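Local coordinates for protein transcriptional regulator, AsnC family (Agrobacterium tumefaciens str. C58, PDB 3I4P) that probably regulates transcription by binding specific DNA sequences through a winged helix-turn-helix domain joined to an Lrp/AsnC-type ligand-binding domain, and binds calcium, at residues Glu84-Tyr96 with Leu106-Phe119. Numbering follows the deposited sequence.
Sequences EVVSEFPEVVEFY and LRVVVPDIAAYDAF
A classic beta bulge sets two consecutive residues, Val-93 and Glu-94, opposite Arg-107 on the antiparallel neighbour strand. Val-93 N donates to Arg-107 O at 2.9 Å, Glu-94 N only weakly to the same oxygen, while Arg-107 N returns a bond to Glu-94 O (3.0 Å). Beyond the bulge, Val-109 N binds Glu-91 O.

The salt bridge runs from Arg-107 NE to Glu-94 OE2 (3.1 Å). The oxygen lies near the guanidinium plane, but the donor meets it from above the carboxylate, the two planes being 76° apart. A water joining OE2 to Arg-107 NH1 also sits at the guanidinium edge, and Val-93 CG2 packs over one face.

On the face carrying Val-92, Phe-95, Leu-106 and Val-108, contacts are apolar. Phe-119, its ring swung away from the backbone N (chi1 154°), reaches the strands; its edge points at the face of Phe-89 in a T-shaped pair (centroids 5.4 Å apart), and its CZ meets Val-92 CG2 at 3.6 Å. Leu-106 sends CD1 to Phe-95 CD1 and CD2 to Val-86 CG1.

Helices 76-88 and 113-126 thus pack on the Val-92 face of hairpin 92-98/104-110, in the ferredoxin-like Lrp/AsnC domain; strand 63-70 flanks 104-110, and a second subunit's strand continues the sheet beyond Glu-94 to Tyr-96.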
# COMPACT_ATOMS: atom_id res chain seq x y z
N GLU A 84 29.32 1.39 -0.71
CA GLU A 84 30.59 0.66 -0.52
C GLU A 84 30.50 -0.42 0.59
O GLU A 84 31.07 -1.52 0.43
CB GLU A 84 31.77 1.60 -0.21
CG GLU A 84 32.33 2.33 -1.43
N VAL A 85 29.80 -0.14 1.70
CA VAL A 85 29.76 -1.11 2.81
C VAL A 85 28.76 -2.23 2.52
O VAL A 85 29.01 -3.38 2.86
CB VAL A 85 29.50 -0.50 4.24
CG1 VAL A 85 30.38 0.75 4.49
CG2 VAL A 85 28.05 -0.23 4.46
N VAL A 86 27.63 -1.91 1.88
CA VAL A 86 26.73 -2.99 1.43
C VAL A 86 27.41 -3.89 0.38
O VAL A 86 27.30 -5.12 0.43
CB VAL A 86 25.35 -2.48 0.96
CG1 VAL A 86 24.46 -3.66 0.59
CG2 VAL A 86 24.70 -1.65 2.10
N SER A 87 28.18 -3.27 -0.52
CA SER A 87 28.90 -3.99 -1.58
C SER A 87 29.94 -4.98 -1.07
O SER A 87 30.23 -5.96 -1.74
CB SER A 87 29.58 -3.03 -2.56
OG SER A 87 28.61 -2.45 -3.39
N GLU A 88 30.50 -4.73 0.12
CA GLU A 88 31.55 -5.61 0.62
C GLU A 88 30.97 -6.97 1.04
O GLU A 88 31.71 -7.94 1.08
CB GLU A 88 32.36 -4.97 1.78
CG GLU A 88 33.38 -3.87 1.36
CD GLU A 88 33.77 -2.90 2.53
OE1 GLU A 88 33.94 -3.38 3.69
OE2 GLU A 88 33.90 -1.66 2.31
N PHE A 89 29.68 -7.05 1.36
CA PHE A 89 29.13 -8.30 1.88
C PHE A 89 29.14 -9.30 0.75
O PHE A 89 28.57 -9.02 -0.33
CB PHE A 89 27.70 -8.16 2.44
CG PHE A 89 27.64 -7.42 3.75
CD1 PHE A 89 27.82 -8.10 4.96
CD2 PHE A 89 27.39 -6.05 3.78
CE1 PHE A 89 27.78 -7.41 6.16
CE2 PHE A 89 27.34 -5.35 4.99
CZ PHE A 89 27.54 -6.03 6.18
N PRO A 90 29.77 -10.46 0.99
CA PRO A 90 29.80 -11.49 -0.06
C PRO A 90 28.42 -12.09 -0.40
O PRO A 90 28.20 -12.54 -1.53
CB PRO A 90 30.74 -12.55 0.50
CG PRO A 90 31.16 -12.09 1.87
CD PRO A 90 30.48 -10.84 2.22
N GLU A 91 27.49 -12.04 0.56
CA GLU A 91 26.14 -12.48 0.35
C GLU A 91 25.33 -11.52 -0.51
O GLU A 91 24.31 -11.93 -0.99
CB GLU A 91 25.36 -12.67 1.66
CG GLU A 91 25.97 -13.67 2.60
CD GLU A 91 27.01 -13.05 3.56
OE1 GLU A 91 27.41 -11.87 3.39
OE2 GLU A 91 27.43 -13.78 4.48
N VAL A 92 25.75 -10.27 -0.68
CA VAL A 92 24.98 -9.35 -1.52
C VAL A 92 25.52 -9.55 -2.94
O VAL A 92 26.63 -9.08 -3.29
CB VAL A 92 25.13 -7.88 -1.08
CG1 VAL A 92 24.40 -6.93 -2.07
CG2 VAL A 92 24.70 -7.73 0.38
N VAL A 93 24.75 -10.29 -3.74
CA VAL A 93 25.28 -10.68 -5.02
C VAL A 93 24.87 -9.68 -6.11
O VAL A 93 25.51 -9.59 -7.19
CB VAL A 93 25.00 -12.15 -5.36
CG1 VAL A 93 25.85 -13.08 -4.44
CG2 VAL A 93 23.54 -12.45 -5.30
N GLU A 94 23.82 -8.90 -5.82
CA GLU A 94 23.35 -7.88 -6.75
C GLU A 94 22.83 -6.76 -5.92
O GLU A 94 22.25 -6.98 -4.88
CB GLU A 94 22.25 -8.41 -7.69
CG GLU A 94 22.70 -9.49 -8.59
CD GLU A 94 21.57 -10.09 -9.48
OE1 GLU A 94 20.67 -9.35 -9.89
OE2 GLU A 94 21.66 -11.31 -9.76
N PHE A 95 23.02 -5.55 -6.41
CA PHE A 95 22.74 -4.34 -5.63
C PHE A 95 22.44 -3.21 -6.59
O PHE A 95 23.30 -2.86 -7.44
CB PHE A 95 23.98 -4.04 -4.78
CG PHE A 95 23.89 -2.83 -3.89
CD1 PHE A 95 22.69 -2.30 -3.46
CD2 PHE A 95 25.06 -2.28 -3.40
CE1 PHE A 95 22.65 -1.20 -2.57
CE2 PHE A 95 25.02 -1.17 -2.54
CZ PHE A 95 23.82 -0.65 -2.12
N TYR A 96 21.23 -2.67 -6.48
CA TYR A 96 20.75 -1.65 -7.40
C TYR A 96 20.19 -0.47 -6.66
O TYR A 96 19.46 -0.62 -5.67
CB TYR A 96 19.61 -2.17 -8.31
CG TYR A 96 20.03 -3.28 -9.20
CD1 TYR A 96 20.52 -3.05 -10.47
CD2 TYR A 96 20.00 -4.58 -8.73
CE1 TYR A 96 20.92 -4.09 -11.25
CE2 TYR A 96 20.43 -5.62 -9.50
CZ TYR A 96 20.89 -5.38 -10.75
OH TYR A 96 21.31 -6.46 -11.49
N LEU A 106 18.46 -5.18 -3.13
CA LEU A 106 19.55 -6.16 -3.04
C LEU A 106 19.01 -7.56 -3.30
O LEU A 106 17.88 -7.87 -2.93
CB LEU A 106 20.22 -6.18 -1.66
CG LEU A 106 20.92 -5.00 -0.99
CD1 LEU A 106 20.13 -3.70 -1.04
CD2 LEU A 106 21.22 -5.40 0.51
N ARG A 107 19.82 -8.38 -3.96
CA ARG A 107 19.65 -9.83 -3.96
C ARG A 107 20.72 -10.48 -3.11
O ARG A 107 21.92 -10.25 -3.32
CB ARG A 107 19.76 -10.42 -5.36
CG ARG A 107 19.36 -11.86 -5.38
CD ARG A 107 19.10 -12.42 -6.78
NE ARG A 107 20.33 -12.82 -7.45
CZ ARG A 107 20.98 -13.98 -7.34
NH1 ARG A 107 22.09 -14.16 -8.04
NH2 ARG A 107 20.57 -14.95 -6.55
N VAL A 108 20.26 -11.27 -2.15
CA VAL A 108 21.10 -11.87 -1.11
C VAL A 108 20.93 -13.37 -1.21
O VAL A 108 19.82 -13.85 -1.42
CB VAL A 108 20.70 -11.35 0.34
CG1 VAL A 108 21.37 -12.17 1.48
CG2 VAL A 108 20.99 -9.83 0.46
N VAL A 109 22.03 -14.11 -1.08
CA VAL A 109 21.98 -15.59 -1.05
C VAL A 109 22.59 -16.12 0.28
O VAL A 109 23.63 -15.64 0.78
CB VAL A 109 22.63 -16.22 -2.33
CG1 VAL A 109 21.86 -15.76 -3.64
CG2 VAL A 109 24.08 -15.86 -2.42
N VAL A 110 21.91 -17.13 0.84
CA VAL A 110 22.21 -17.72 2.14
C VAL A 110 21.63 -19.16 2.10
O VAL A 110 20.82 -19.48 1.21
CB VAL A 110 21.59 -16.90 3.33
CG1 VAL A 110 22.35 -15.58 3.55
CG2 VAL A 110 20.09 -16.64 3.14
N PRO A 111 22.03 -20.03 3.06
CA PRO A 111 21.45 -21.40 3.11
C PRO A 111 20.02 -21.47 3.65
O PRO A 111 19.25 -22.35 3.26
CB PRO A 111 22.40 -22.15 4.06
CG PRO A 111 23.05 -21.06 4.88
CD PRO A 111 23.20 -19.90 3.94
N ASP A 112 19.66 -20.55 4.55
CA ASP A 112 18.39 -20.65 5.29
C ASP A 112 17.99 -19.32 5.94
O ASP A 112 18.77 -18.36 5.92
CB ASP A 112 18.43 -21.79 6.32
CG ASP A 112 19.64 -21.72 7.27
OD1 ASP A 112 20.13 -20.62 7.60
OD2 ASP A 112 20.09 -22.81 7.71
N ILE A 113 16.78 -19.28 6.52
CA ILE A 113 16.26 -18.12 7.22
C ILE A 113 17.20 -17.67 8.35
O ILE A 113 17.49 -16.48 8.47
CB ILE A 113 14.79 -18.38 7.75
CG1 ILE A 113 13.79 -18.26 6.60
CG2 ILE A 113 14.37 -17.44 8.87
CD1 ILE A 113 12.40 -18.89 6.95
N ALA A 114 17.69 -18.59 9.17
CA ALA A 114 18.60 -18.23 10.27
C ALA A 114 19.88 -17.55 9.75
O ALA A 114 20.29 -16.55 10.33
CB ALA A 114 18.93 -19.45 11.16
N ALA A 115 20.48 -18.08 8.68
CA ALA A 115 21.65 -17.45 8.03
C ALA A 115 21.29 -16.04 7.53
O ALA A 115 22.10 -15.15 7.56
CB ALA A 115 22.18 -18.31 6.86
N TYR A 116 20.06 -15.86 7.06
CA TYR A 116 19.61 -14.54 6.62
C TYR A 116 19.48 -13.61 7.77
O TYR A 116 19.93 -12.47 7.68
CB TYR A 116 18.26 -14.54 5.87
CG TYR A 116 17.89 -13.12 5.49
CD1 TYR A 116 18.59 -12.45 4.49
CD2 TYR A 116 16.88 -12.42 6.15
CE1 TYR A 116 18.29 -11.14 4.14
CE2 TYR A 116 16.56 -11.10 5.79
CZ TYR A 116 17.29 -10.49 4.79
OH TYR A 116 17.04 -9.22 4.41
N ASP A 117 18.80 -14.07 8.82
CA ASP A 117 18.72 -13.29 10.07
C ASP A 117 20.11 -12.80 10.54
O ASP A 117 20.27 -11.62 10.79
CB ASP A 117 18.01 -14.09 11.16
CG ASP A 117 17.67 -13.23 12.38
OD1 ASP A 117 17.31 -12.04 12.23
OD2 ASP A 117 17.75 -13.74 13.51
N ALA A 118 21.11 -13.67 10.59
CA ALA A 118 22.47 -13.27 11.04
C ALA A 118 23.18 -12.34 10.04
O ALA A 118 24.04 -11.53 10.43
CB ALA A 118 23.34 -14.51 11.36
N PHE A 119 22.86 -12.45 8.76
CA PHE A 119 23.44 -11.55 7.75
C PHE A 119 22.89 -10.14 7.97
O PHE A 119 23.64 -9.16 8.05
CB PHE A 119 23.14 -12.02 6.30
CG PHE A 119 23.14 -10.87 5.30
CD1 PHE A 119 24.34 -10.35 4.82
CD2 PHE A 119 21.95 -10.26 4.89
CE1 PHE A 119 24.36 -9.25 3.95
CE2 PHE A 119 21.94 -9.17 4.01
CZ PHE A 119 23.15 -8.66 3.53
O HOH W 1 24.18 -12.89 -9.53